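Local coordinates for probable thiosulfate sulfurtransferase (Thermus thermophilus, PDB 2EG4), which probably transfers sulfur from thiosulfate to cyanide as a rhodanese-type sulfurtransferase with two rhodanese-like domains, and binds a zinc ion, at residues A[150-155]-A[190-195]; A[156-161]-A[219-224]; A[21-26]-A[65-70]; A[73-78]-A[89-94]. All blocks are in the same frame, centred on the assembly; numbering follows the deposited sequence.

Interaction 1. Residues A[150-155]-A[190-195]. With ZN (zinc ion), chain C; SO4 (sulfate ion), chain D.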
loop_
_atom_site.group_PDB
_atom_site.type_symbol
_atom_site.label_atom_id
_atom_site.label_comp_id
_atom_site.label_asym_id
_atom_site.label_seq_id
_atom_site.Cartn_x
_atom_site.Cartn_y
_atom_site.Cartn_z
ATOM N N PRO A 150 18.534 8.572 -1.862
ATOM C CA PRO A 150 19.875 8.317 -1.322
ATOM C C PRO A 150 20.116 6.935 -0.719
ATOM O O PRO A 150 21.261 6.493 -0.604
ATOM C CB PRO A 150 20.058 9.448 -0.307
ATOM C CG PRO A 150 18.666 9.713 0.160
ATOM C CD PRO A 150 17.872 9.666 -1.131
ATOM N N CYS A 151 19.042 6.247 -0.340
ATOM C CA CYS A 151 19.182 4.914 0.227
ATOM C C CYS A 151 19.458 3.878 -0.872
ATOM O O CYS A 151 19.767 2.721 -0.583
ATOM C CB CYS A 151 17.909 4.539 0.985
ATOM S SG CYS A 151 16.431 4.669 -0.042
ATOM N N CYS A 152 19.347 4.288 -2.135
ATOM C CA CYS A 152 19.586 3.363 -3.254
ATOM C C CYS A 152 20.918 3.638 -3.984
ATOM O O CYS A 152 21.438 4.746 -3.930
ATOM C CB CYS A 152 18.421 3.419 -4.257
ATOM S SG CYS A 152 16.909 2.454 -3.788
ATOM N N PRO A 153 21.472 2.630 -4.686
ATOM C CA PRO A 153 22.746 2.756 -5.420
ATOM C C PRO A 153 22.779 3.686 -6.628
ATOM O O PRO A 153 23.788 4.350 -6.874
ATOM C CB PRO A 153 23.052 1.319 -5.845
ATOM C CG PRO A 153 22.368 0.497 -4.831
ATOM C CD PRO A 153 21.066 1.220 -4.607
ATOM N N ARG A 154 21.692 3.730 -7.391
ATOM C CA ARG A 154 21.658 4.555 -8.600
ATOM C C ARG A 154 20.245 4.697 -9.138
ATOM O O ARG A 154 19.298 4.149 -8.569
ATOM C CB ARG A 154 22.529 3.903 -9.669
ATOM C CG ARG A 154 22.176 2.448 -9.874
ATOM C CD ARG A 154 23.134 1.755 -10.835
ATOM N NE ARG A 154 22.867 0.324 -10.910
ATOM C CZ ARG A 154 21.681 -0.192 -11.219
ATOM N NH1 ARG A 154 20.659 0.615 -11.480
ATOM N NH2 ARG A 154 21.515 -1.509 -11.275
ATOM N N GLY A 155 20.110 5.442 -10.231
ATOM C CA GLY A 155 18.811 5.628 -10.846
ATOM C C GLY A 155 18.507 4.491 -11.805
ATOM O O GLY A 155 19.404 3.918 -12.434
ATOM N N TYR A 190 4.661 -0.867 -9.252
ATOM C CA TYR A 190 5.772 -0.736 -8.313
ATOM C C TYR A 190 6.302 0.689 -8.281
ATOM O O TYR A 190 5.936 1.531 -9.111
ATOM C CB TYR A 190 6.911 -1.701 -8.697
ATOM C CG TYR A 190 7.786 -1.211 -9.833
ATOM C CD1 TYR A 190 8.901 -0.422 -9.581
ATOM C CD2 TYR A 190 7.509 -1.564 -11.152
ATOM C CE1 TYR A 190 9.739 0.006 -10.602
ATOM C CE2 TYR A 190 8.349 -1.137 -12.201
ATOM C CZ TYR A 190 9.458 -0.359 -11.916
ATOM O OH TYR A 190 10.320 0.067 -12.902
ATOM N N CYS A 191 7.137 0.970 -7.287
ATOM C CA CYS A 191 7.777 2.278 -7.157
ATOM C C CYS A 191 9.040 2.112 -6.321
ATOM O O CYS A 191 9.811 1.208 -6.610
ATOM C CB CYS A 191 6.819 3.305 -6.560
ATOM S SG CYS A 191 6.032 2.820 -5.024
ATOM N N HIS A 192 9.268 2.947 -5.293
ATOM C CA HIS A 192 10.479 2.798 -4.482
ATOM C C HIS A 192 10.306 1.758 -3.384
ATOM O O HIS A 192 11.111 0.842 -3.257
ATOM C CB HIS A 192 10.894 4.124 -3.848
ATOM C CG HIS A 192 12.113 4.010 -2.985
ATOM N ND1 HIS A 192 12.114 4.368 -1.653
ATOM C CD2 HIS A 192 13.352 3.529 -3.248
ATOM C CE1 HIS A 192 13.300 4.111 -1.132
ATOM N NE2 HIS A 192 14.068 3.601 -2.076
ATOM N N SER A 193 9.251 1.886 -2.579
ATOM C CA SER A 193 9.052 0.902 -1.539
ATOM C C SER A 193 7.592 0.510 -1.431
ATOM O O SER A 193 7.113 0.151 -0.358
ATOM C CB SER A 193 9.586 1.385 -0.180
ATOM O OG SER A 193 8.907 2.552 0.284
ATOM N N GLY A 194 6.892 0.605 -2.560
ATOM C CA GLY A 194 5.495 0.182 -2.640
ATOM C C GLY A 194 4.395 1.088 -2.121
ATOM O O GLY A 194 3.264 0.646 -2.003
ATOM N N ALA A 195 4.715 2.344 -1.819
ATOM C CA ALA A 195 3.727 3.287 -1.279
ATOM C C ALA A 195 2.826 3.883 -2.368
ATOM O O ALA A 195 1.604 3.723 -2.331
ATOM C CB ALA A 195 4.458 4.417 -0.479
HETATM ZN ZN ZN C . 16.042 3.013 -1.683
HETATM S S SO4 D . 7.372 5.256 -2.906
HETATM O O1 SO4 D . 8.179 6.218 -2.086
HETATM O O2 SO4 D . 7.987 5.145 -4.269
HETATM O O3 SO4 D . 7.359 3.911 -2.240
HETATM O O4 SO4 D . 5.965 5.764 -3.034
#

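Interaction 2. Residues A[156-161]-A[219-224]. With ZN (zinc ion), chain C; SO4 (sulfate ion), chain E.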
loop_
_atom_site.group_PDB
_atom_site.type_symbol
_atom_site.label_atom_id
_atom_site.label_comp_id
_atom_site.label_asym_id
_atom_site.label_seq_id
_atom_site.Cartn_x
_atom_site.Cartn_y
_atom_site.Cartn_z
ATOM N N GLY A 156 17.236 4.143 -11.929
ATOM C CA GLY A 156 16.906 3.061 -12.832
ATOM C C GLY A 156 15.492 2.580 -12.681
ATOM O O GLY A 156 14.764 3.038 -11.802
ATOM N N ARG A 157 15.116 1.658 -13.562
ATOM C CA ARG A 157 13.790 1.065 -13.593
ATOM C C ARG A 157 13.944 -0.405 -13.926
ATOM O O ARG A 157 15.006 -0.849 -14.375
ATOM C CB ARG A 157 12.948 1.724 -14.688
ATOM C CG ARG A 157 13.584 1.582 -16.067
ATOM C CD ARG A 157 12.632 1.976 -17.198
ATOM N NE ARG A 157 13.267 1.837 -18.515
ATOM C CZ ARG A 157 14.115 2.721 -19.036
ATOM N NH1 ARG A 157 14.435 3.817 -18.358
ATOM N NH2 ARG A 157 14.633 2.519 -20.239
ATOM N N ILE A 158 12.887 -1.166 -13.685
ATOM C CA ILE A 158 12.895 -2.579 -13.996
ATOM C C ILE A 158 12.791 -2.615 -15.522
ATOM O O ILE A 158 11.941 -1.956 -16.098
ATOM C CB ILE A 158 11.701 -3.289 -13.295
ATOM C CG1 ILE A 158 11.973 -3.312 -11.784
ATOM C CG2 ILE A 158 11.519 -4.722 -13.828
ATOM C CD1 ILE A 158 10.817 -3.825 -10.952
ATOM N N PRO A 159 13.680 -3.374 -16.188
ATOM C CA PRO A 159 13.648 -3.453 -17.659
ATOM C C PRO A 159 12.292 -3.899 -18.183
ATOM O O PRO A 159 11.694 -4.835 -17.654
ATOM C CB PRO A 159 14.755 -4.458 -17.973
ATOM C CG PRO A 159 15.715 -4.311 -16.778
ATOM C CD PRO A 159 14.722 -4.259 -15.638
ATOM N N GLY A 160 11.807 -3.219 -19.223
ATOM C CA GLY A 160 10.532 -3.586 -19.816
ATOM C C GLY A 160 9.299 -2.943 -19.204
ATOM O O GLY A 160 8.200 -3.060 -19.736
ATOM N N SER A 161 9.464 -2.256 -18.076
ATOM C CA SER A 161 8.319 -1.624 -17.430
ATOM C C SER A 161 7.852 -0.373 -18.177
ATOM O O SER A 161 8.605 0.221 -18.947
ATOM C CB SER A 161 8.684 -1.232 -15.996
ATOM O OG SER A 161 9.745 -0.307 -16.018
ATOM N N HIS A 219 13.687 -0.393 -4.350
ATOM C CA HIS A 219 14.705 -0.513 -3.312
ATOM C C HIS A 219 15.176 -1.968 -3.233
ATOM O O HIS A 219 16.378 -2.245 -3.300
ATOM C CB HIS A 219 14.163 -0.055 -1.946
ATOM C CG HIS A 219 15.213 0.014 -0.881
ATOM N ND1 HIS A 219 15.985 1.136 -0.668
ATOM C CD2 HIS A 219 15.651 -0.916 0.001
ATOM C CE1 HIS A 219 16.852 0.896 0.300
ATOM N NE2 HIS A 219 16.671 -0.341 0.721
ATOM N N GLU A 220 14.241 -2.910 -3.122
ATOM C CA GLU A 220 14.642 -4.305 -3.040
ATOM C C GLU A 220 15.330 -4.750 -4.319
ATOM O O GLU A 220 16.356 -5.412 -4.277
ATOM C CB GLU A 220 13.447 -5.209 -2.800
ATOM C CG GLU A 220 13.857 -6.664 -2.778
ATOM C CD GLU A 220 12.687 -7.593 -2.732
ATOM O OE1 GLU A 220 11.712 -7.368 -3.490
ATOM O OE2 GLU A 220 12.745 -8.570 -1.950
ATOM N N TRP A 221 14.764 -4.360 -5.458
ATOM C CA TRP A 221 15.306 -4.758 -6.754
ATOM C C TRP A 221 16.785 -4.410 -6.866
ATOM O O TRP A 221 17.590 -5.222 -7.323
ATOM C CB TRP A 221 14.495 -4.094 -7.886
ATOM C CG TRP A 221 14.838 -4.595 -9.286
ATOM C CD1 TRP A 221 15.803 -4.110 -10.129
ATOM C CD2 TRP A 221 14.198 -5.674 -9.989
ATOM N NE1 TRP A 221 15.802 -4.826 -11.319
ATOM C CE2 TRP A 221 14.830 -5.790 -11.256
ATOM C CE3 TRP A 221 13.157 -6.552 -9.673
ATOM C CZ2 TRP A 221 14.447 -6.755 -12.204
ATOM C CZ3 TRP A 221 12.769 -7.508 -10.612
ATOM C CH2 TRP A 221 13.414 -7.600 -11.866
ATOM N N LEU A 222 17.149 -3.213 -6.427
ATOM C CA LEU A 222 18.548 -2.797 -6.484
ATOM C C LEU A 222 19.403 -3.497 -5.422
ATOM O O LEU A 222 20.537 -3.872 -5.693
ATOM C CB LEU A 222 18.659 -1.279 -6.320
ATOM C CG LEU A 222 18.142 -0.465 -7.519
ATOM C CD1 LEU A 222 18.172 1.025 -7.198
ATOM C CD2 LEU A 222 19.008 -0.769 -8.759
ATOM N N GLN A 223 18.866 -3.687 -4.221
ATOM C CA GLN A 223 19.649 -4.372 -3.190
ATOM C C GLN A 223 20.023 -5.779 -3.656
ATOM O O GLN A 223 21.108 -6.281 -3.365
ATOM C CB GLN A 223 18.862 -4.439 -1.878
ATOM C CG GLN A 223 18.801 -3.100 -1.148
ATOM C CD GLN A 223 20.194 -2.503 -0.918
ATOM O OE1 GLN A 223 21.102 -3.187 -0.433
ATOM N NE2 GLN A 223 20.362 -1.226 -1.258
ATOM N N GLU A 224 19.122 -6.408 -4.406
ATOM C CA GLU A 224 19.335 -7.760 -4.913
ATOM C C GLU A 224 20.307 -7.825 -6.094
ATOM O O GLU A 224 20.764 -8.899 -6.459
ATOM C CB GLU A 224 17.998 -8.372 -5.333
ATOM C CG GLU A 224 17.098 -8.784 -4.163
ATOM C CD GLU A 224 17.663 -9.988 -3.435
ATOM O OE1 GLU A 224 18.063 -10.954 -4.111
ATOM O OE2 GLU A 224 17.700 -9.979 -2.190
HETATM ZN ZN ZN C . 16.042 3.013 -1.683
HETATM S S SO4 E . 13.519 -0.798 -21.354
HETATM O O1 SO4 E . 14.890 -0.223 -21.548
HETATM O O2 SO4 E . 12.528 -0.064 -22.207
HETATM O O3 SO4 E . 13.537 -2.246 -21.743
HETATM O O4 SO4 E . 13.115 -0.672 -19.915
#

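Interaction 3. Residues A[21-26]-A[65-70]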
loop_
_atom_site.group_PDB
_atom_site.type_symbol
_atom_site.label_atom_id
_atom_site.label_comp_id
_atom_site.label_asym_id
_atom_site.label_seq_id
_atom_site.Cartn_x
_atom_site.Cartn_y
_atom_site.Cartn_z
ATOM N N GLY A 21 -6.954 15.305 17.587
ATOM C CA GLY A 21 -8.323 14.850 17.500
ATOM C C GLY A 21 -8.482 13.752 16.449
ATOM O O GLY A 21 -8.133 13.947 15.281
ATOM N N HIS A 22 -9.006 12.610 16.875
ATOM C CA HIS A 22 -9.237 11.472 15.990
ATOM C C HIS A 22 -10.640 10.910 16.207
ATOM O O HIS A 22 -11.351 11.298 17.153
ATOM C CB HIS A 22 -8.188 10.378 16.236
ATOM C CG HIS A 22 -7.968 10.048 17.688
ATOM N ND1 HIS A 22 -8.745 9.146 18.380
ATOM C CD2 HIS A 22 -7.035 10.486 18.564
ATOM C CE1 HIS A 22 -8.297 9.036 19.619
ATOM N NE2 HIS A 22 -7.258 9.841 19.758
ATOM N N LEU A 23 -11.082 10.015 15.333
ATOM C CA LEU A 23 -12.417 9.469 15.538
ATOM C C LEU A 23 -12.432 8.628 16.816
ATOM O O LEU A 23 -11.452 7.977 17.170
ATOM C CB LEU A 23 -12.866 8.645 14.331
ATOM C CG LEU A 23 -13.542 9.466 13.216
ATOM C CD1 LEU A 23 -12.587 10.527 12.651
ATOM C CD2 LEU A 23 -13.986 8.526 12.099
ATOM N N PRO A 24 -13.554 8.651 17.545
ATOM C CA PRO A 24 -13.602 7.857 18.784
ATOM C C PRO A 24 -13.211 6.402 18.552
ATOM O O PRO A 24 -13.749 5.742 17.662
ATOM C CB PRO A 24 -15.060 7.995 19.227
ATOM C CG PRO A 24 -15.411 9.395 18.756
ATOM C CD PRO A 24 -14.771 9.461 17.362
ATOM N N GLY A 25 -12.278 5.914 19.355
ATOM C CA GLY A 25 -11.867 4.525 19.238
ATOM C C GLY A 25 -10.856 4.230 18.139
ATOM O O GLY A 25 -10.395 3.101 18.013
ATOM N N ALA A 26 -10.501 5.236 17.346
ATOM C CA ALA A 26 -9.545 4.989 16.260
ATOM C C ALA A 26 -8.126 4.767 16.751
ATOM O O ALA A 26 -7.648 5.443 17.657
ATOM C CB ALA A 26 -9.577 6.152 15.265
ATOM N N VAL A 65 -11.591 0.232 8.796
ATOM C CA VAL A 65 -11.749 1.405 7.952
ATOM C C VAL A 65 -10.560 2.310 8.237
ATOM O O VAL A 65 -10.385 2.761 9.364
ATOM C CB VAL A 65 -13.050 2.196 8.267
ATOM C CG1 VAL A 65 -13.062 3.500 7.476
ATOM C CG2 VAL A 65 -14.275 1.363 7.854
ATOM N N LEU A 66 -9.737 2.549 7.219
ATOM C CA LEU A 66 -8.577 3.419 7.415
ATOM C C LEU A 66 -8.881 4.807 6.854
ATOM O O LEU A 66 -9.445 4.930 5.764
ATOM C CB LEU A 66 -7.336 2.859 6.717
ATOM C CG LEU A 66 -6.845 1.477 7.187
ATOM C CD1 LEU A 66 -7.454 0.383 6.289
ATOM C CD2 LEU A 66 -5.311 1.424 7.120
ATOM N N TYR A 67 -8.497 5.856 7.574
ATOM C CA TYR A 67 -8.774 7.190 7.068
ATOM C C TYR A 67 -7.564 8.125 7.161
ATOM O O TYR A 67 -6.685 7.949 8.001
ATOM C CB TYR A 67 -9.990 7.805 7.803
ATOM C CG TYR A 67 -9.761 8.143 9.266
ATOM C CD1 TYR A 67 -9.232 9.383 9.652
ATOM C CD2 TYR A 67 -10.083 7.225 10.271
ATOM C CE1 TYR A 67 -9.029 9.697 11.006
ATOM C CE2 TYR A 67 -9.895 7.530 11.632
ATOM C CZ TYR A 67 -9.364 8.766 11.988
ATOM O OH TYR A 67 -9.182 9.068 13.322
ATOM N N ASP A 68 -7.532 9.110 6.271
ATOM C CA ASP A 68 -6.460 10.096 6.209
ATOM C C ASP A 68 -7.070 11.272 5.435
ATOM O O ASP A 68 -8.208 11.196 4.944
ATOM C CB ASP A 68 -5.243 9.509 5.473
ATOM C CG ASP A 68 -3.943 10.237 5.789
ATOM O OD1 ASP A 68 -3.967 11.440 6.135
ATOM O OD2 ASP A 68 -2.881 9.581 5.665
ATOM N N GLU A 69 -6.342 12.370 5.375
ATOM C CA GLU A 69 -6.823 13.551 4.679
ATOM C C GLU A 69 -6.434 13.397 3.210
ATOM O O GLU A 69 -5.328 13.766 2.792
ATOM C CB GLU A 69 -6.195 14.790 5.308
ATOM C CG GLU A 69 -6.735 16.117 4.740
ATOM C CD GLU A 69 -8.250 16.124 4.724
ATOM O OE1 GLU A 69 -8.855 15.823 5.776
ATOM O OE2 GLU A 69 -8.844 16.418 3.658
ATOM N N GLY A 70 -7.358 12.831 2.450
ATOM C CA GLY A 70 -7.108 12.588 1.039
ATOM C C GLY A 70 -6.528 11.203 0.822
ATOM O O GLY A 70 -6.208 10.477 1.776
#

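Interaction 4. Residues A[73-78]-A[89-94]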
loop_
_atom_site.group_PDB
_atom_site.type_symbol
_atom_site.label_atom_id
_atom_site.label_comp_id
_atom_site.label_asym_id
_atom_site.label_seq_id
_atom_site.Cartn_x
_atom_site.Cartn_y
_atom_site.Cartn_z
ATOM N N SER A 73 -0.272 8.383 0.159
ATOM C CA SER A 73 0.513 7.180 -0.025
ATOM C C SER A 73 0.642 6.486 1.338
ATOM O O SER A 73 0.675 5.264 1.391
ATOM C CB SER A 73 1.895 7.502 -0.620
ATOM O OG SER A 73 2.693 8.212 0.294
ATOM N N ARG A 74 0.674 7.252 2.428
ATOM C CA ARG A 74 0.769 6.599 3.744
ATOM C C ARG A 74 -0.529 5.834 4.041
ATOM O O ARG A 74 -0.488 4.740 4.583
ATOM C CB ARG A 74 1.105 7.597 4.867
ATOM C CG ARG A 74 0.027 8.587 5.173
ATOM C CD ARG A 74 0.548 9.744 6.044
ATOM N NE ARG A 74 -0.472 10.779 6.080
ATOM C CZ ARG A 74 -0.252 12.086 6.122
ATOM N NH1 ARG A 74 0.988 12.572 6.125
ATOM N NH2 ARG A 74 -1.289 12.915 6.185
ATOM N N LEU A 75 -1.679 6.383 3.650
ATOM C CA LEU A 75 -2.939 5.678 3.850
ATOM C C LEU A 75 -2.986 4.378 3.040
ATOM O O LEU A 75 -3.309 3.332 3.564
ATOM C CB LEU A 75 -4.117 6.579 3.436
ATOM C CG LEU A 75 -5.485 5.898 3.309
ATOM C CD1 LEU A 75 -5.962 5.424 4.689
ATOM C CD2 LEU A 75 -6.494 6.885 2.712
ATOM N N CYS A 76 -2.631 4.443 1.764
ATOM C CA CYS A 76 -2.703 3.249 0.937
ATOM C C CYS A 76 -1.646 2.196 1.259
ATOM O O CYS A 76 -1.940 1.010 1.211
ATOM C CB CYS A 76 -2.661 3.658 -0.524
ATOM S SG CYS A 76 -4.102 4.641 -1.009
ATOM N N ARG A 77 -0.442 2.599 1.633
ATOM C CA ARG A 77 0.540 1.556 1.952
ATOM C C ARG A 77 0.123 0.878 3.253
ATOM O O ARG A 77 0.237 -0.328 3.386
ATOM C CB ARG A 77 1.953 2.115 2.092
ATOM C CG ARG A 77 3.013 0.991 1.980
ATOM C CD ARG A 77 4.419 1.513 2.322
ATOM N NE ARG A 77 5.482 0.561 1.968
ATOM C CZ ARG A 77 6.353 0.037 2.828
ATOM N NH1 ARG A 77 6.303 0.350 4.128
ATOM N NH2 ARG A 77 7.311 -0.768 2.382
ATOM N N THR A 78 -0.418 1.657 4.188
ATOM C CA THR A 78 -0.862 1.070 5.437
ATOM C C THR A 78 -2.060 0.151 5.163
ATOM O O THR A 78 -2.096 -0.966 5.670
ATOM C CB THR A 78 -1.204 2.171 6.476
ATOM O OG1 THR A 78 -0.046 3.013 6.666
ATOM C CG2 THR A 78 -1.547 1.535 7.835
ATOM N N VAL A 89 -10.594 -4.439 4.359
ATOM C CA VAL A 89 -10.302 -3.023 4.563
ATOM C C VAL A 89 -11.030 -2.087 3.634
ATOM O O VAL A 89 -11.404 -2.454 2.509
ATOM C CB VAL A 89 -8.767 -2.741 4.415
ATOM C CG1 VAL A 89 -8.004 -3.554 5.434
ATOM C CG2 VAL A 89 -8.289 -3.095 3.010
ATOM N N GLN A 90 -11.235 -0.861 4.108
ATOM C CA GLN A 90 -11.884 0.165 3.314
ATOM C C GLN A 90 -11.146 1.472 3.571
ATOM O O GLN A 90 -10.723 1.718 4.694
ATOM C CB GLN A 90 -13.349 0.307 3.732
ATOM C CG GLN A 90 -14.138 1.307 2.927
ATOM C CD GLN A 90 -15.615 1.256 3.282
ATOM O OE1 GLN A 90 -16.175 0.174 3.477
ATOM N NE2 GLN A 90 -16.252 2.419 3.362
ATOM N N LEU A 91 -10.992 2.281 2.528
ATOM C CA LEU A 91 -10.325 3.578 2.622
ATOM C C LEU A 91 -11.400 4.663 2.782
ATOM O O LEU A 91 -12.459 4.590 2.156
ATOM C CB LEU A 91 -9.532 3.865 1.345
ATOM C CG LEU A 91 -8.406 2.909 0.941
ATOM C CD1 LEU A 91 -7.902 3.290 -0.447
ATOM C CD2 LEU A 91 -7.286 2.977 1.956
ATOM N N TRP A 92 -11.097 5.686 3.575
ATOM C CA TRP A 92 -12.028 6.791 3.806
ATOM C C TRP A 92 -11.154 8.045 3.737
ATOM O O TRP A 92 -10.394 8.324 4.658
ATOM C CB TRP A 92 -12.646 6.609 5.185
ATOM C CG TRP A 92 -13.769 7.544 5.496
ATOM C CD1 TRP A 92 -14.408 8.371 4.629
ATOM C CD2 TRP A 92 -14.415 7.696 6.762
ATOM N NE1 TRP A 92 -15.431 9.036 5.280
ATOM C CE2 TRP A 92 -15.456 8.640 6.588
ATOM C CE3 TRP A 92 -14.221 7.126 8.025
ATOM C CZ2 TRP A 92 -16.300 9.028 7.635
ATOM C CZ3 TRP A 92 -15.065 7.508 9.075
ATOM C CH2 TRP A 92 -16.091 8.454 8.868
ATOM N N THR A 93 -11.277 8.796 2.648
ATOM C CA THR A 93 -10.426 9.960 2.408
ATOM C C THR A 93 -11.034 11.331 2.651
ATOM O O THR A 93 -10.341 12.332 2.623
ATOM C CB THR A 93 -9.886 9.953 0.961
ATOM O OG1 THR A 93 -10.992 9.999 0.045
ATOM C CG2 THR A 93 -9.056 8.689 0.690
ATOM N N GLU A 94 -12.336 11.371 2.877
ATOM C CA GLU A 94 -13.001 12.652 3.095
ATOM C C GLU A 94 -14.339 12.387 3.750
ATOM O O GLU A 94 -15.001 11.409 3.412
ATOM C CB GLU A 94 -13.192 13.364 1.747
ATOM C CG GLU A 94 -14.612 13.454 1.220
ATOM C CD GLU A 94 -15.447 14.483 1.965
ATOM O OE1 GLU A 94 -14.918 15.578 2.264
ATOM O OE2 GLU A 94 -16.634 14.207 2.241
#

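Interaction 1. Residues A[150-155]-A[190-195]
The imidazole of His192 meets Cys151 and Cys152 at its edge, with both cysteine sulfurs arriving on the NE2 side of the ring; Cys152 SG lies in the ring plane. Cys151 SG is 3.3 Å from His192 NE2 and stands closer to the CE1 corner, whereas Cys152 SG sits toward CD2. The two sulfurs thus come in on different sides of the nitrogen that faces them. What gathers these groups is a zinc ion, bound by Cys151 SG at 2.4 Å, Cys152 SG at 2.3 Å and His192 NE2 at 2.1 Å. His219 ND1 completes a site of two sulfurs and two nitrogens, and its ring stands nearly perpendicular to that of His192. The reach of His192 comes from its first torsion, with CG anti to the backbone N (chi1 179°), which swings the imidazole out of its loop toward the cysteines. The backbone of this loop also holds a sulfate, probably taken up from the crystallisation liquor: His192 N donates to sulfate O2 (2.7 Å), while Ser193 N and Ala195 N both donate to sulfate O3, at 2.8 and 3.1 Å. Arg196 adds a side-chain bond to this anion, and Cys191 SG lies 3.1 Å from sulfate O2. A tetrahedral anion cradled by backbone N-H groups between strand 186-190 and helix 195-206 is characteristic of the rhodanese active-site loop, where Cys191 probably corresponds to the sulfur-carrying cysteine of the family; the zinc site of two cysteines and two histidines shares His192 with this loop.

Interaction 2. Residues A[156-161]-A[219-224]
Apolar packing of Ile158 against the indole of Trp221 joins the loop leading into strand 162-163 to helix 217-223, in a buried part of the second rhodanese-like domain. Ile158 CG1 lies over one face of the indole, 3.8 Å from the centroid of the five-membered ring, a CH-pi contact. Its CD1 extends over the six-membered ring toward Trp221 CE3 (3.8 Å), and CG2 lies over the same face above CZ2, so three carbons of one side chain rest on the ring system. Pro159 CD adds a looser touch at Trp221 CZ2, 4.3 Å away. With CG anti to the backbone N (chi1 -171°), Trp221 carries its ring out from the helix to the loop, and its NE1 bonds to Pro227 O. Cutting Trp221 to an alanine is likely to leave Ile158 without the flat surface it rests on and Pro227 O without its indole donor. The loop is held by Ile158 O, which accepts from both Ser161 N and Ser161 OG (2.7 Å), while Arg157 NE and Gly160 N each donate to O4 of a sulfate at 2.9 Å. Ile158 to Ser161 form a type II turn with Gly160 third, matching the Leu-Pro-Gly-Ala turn of the first domain's rhodanese signature.

Interaction 3. Residues A[21-26]-A[65-70]
The hydroxyl of Tyr67 accepts a nearly straight hydrogen bond from Leu23 N (2.9 Å, 169° at the hydrogen), and the loop 21-26 wraps round that end of the ring. The side chain of Leu23 runs past the ring in the opposite direction, with CD1 over one face, 3.7 Å from Tyr67 CZ. Ala26 takes the edge instead: its CB lies in the ring plane, 3.9 Å from Tyr67 CE2 and 3.5 Å from Tyr67 OH. His22 CB also borders the hydroxyl. Tyr67 OH has a further, weak bond to Asp11 OD2, and its ring meets Trp96 at a slant. The loop carries the His-Leu-Pro-Gly-Ala sequence that marks rhodanese domains, here joining helix 15-20 to edge strand 27-28, while Tyr67 ends the inner strand 64-67 of the parallel sheet. Leu23 to Ala26 form a type II beta turn with Gly25, at positive phi, in third place. Leu23 O is gripped twice, by Ala26 N at 2.9 Å and by His22 ND1 at 3.2 Å, from opposite faces of its carbonyl plane. The imidazole reaches back because CG lies between the backbone N and the carbonyl carbon (chi1 47°), and its ring stacks on that of Tyr18.

Interaction 4. Residues A[73-78]-A[89-94]
Apolar contacts carry this meeting of Leu75 and Cys76 with Leu91 and Thr93. The CD2 methyl of Leu91 lies on the side that the CG hydrogen of Leu75 faces, 3.7 Å from Leu75 CG and 3.9 Å from Leu75 CD1, the two side chains crossing at a slant. Leu75 CD2 reaches past the end of the strand to Thr93 CG2, also at 3.7 Å, and there the side chains run roughly at right angles. The other methyl of Leu91, CD1, turns to Cys76 SG at 4.1 Å, so its two branches are shared between successive helix residues. With CG anti to the backbone N (chi1 168°), Leu75 extends from the helix to meet both Leu91 and Thr93. Helix 73-84 and strand 89-92 are the last two elements of the beta-alpha-beta unit opened by strand 64-67, and Leu75 also touches Leu66 of that strand. Shortening Leu75 to an alanine would probably open a gap beside the CD2 methyl of Leu91 and leave Thr93 CG2 without its helix partner. On the polar side, Thr78 OG1 returns to Arg74 O at 2.7 Å within the helix, on the opposite face of that carbonyl from Thr78 N. Charged groups point elsewhere: Arg74 forms a salt bridge with Asp68, while Arg77 NE bonds to Ser193 O of the other rhodanese-like domain. Cys76 and Leu91 likewise touch helix 195-206, at Ala198 and Phe202 among others.

In the fold
From the N terminus, interaction 3 comes first, closing a loop of 38 residues that ties the turn before strand 27-28 to strand 64-67. Interaction 4 follows in series and closes the short helix-to-strand connection of the same sheet; the Asp68–Arg74 salt bridge and strand pairing between 64-67 and 89-92 join the two. Interactions 1 and 2 belong to the second rhodanese-like domain and cross, their segments alternating along the chain: 150-155 and 156-161 are consecutive, and their partners lie at 190-195 and 219-224. Both contribute ligands to one zinc ion. The Ser193–Arg77 bond connects interaction 1 to interaction 4 across the domains, whereas interaction 3 lies on the far side of the chain's centre from interactions 1 and 2.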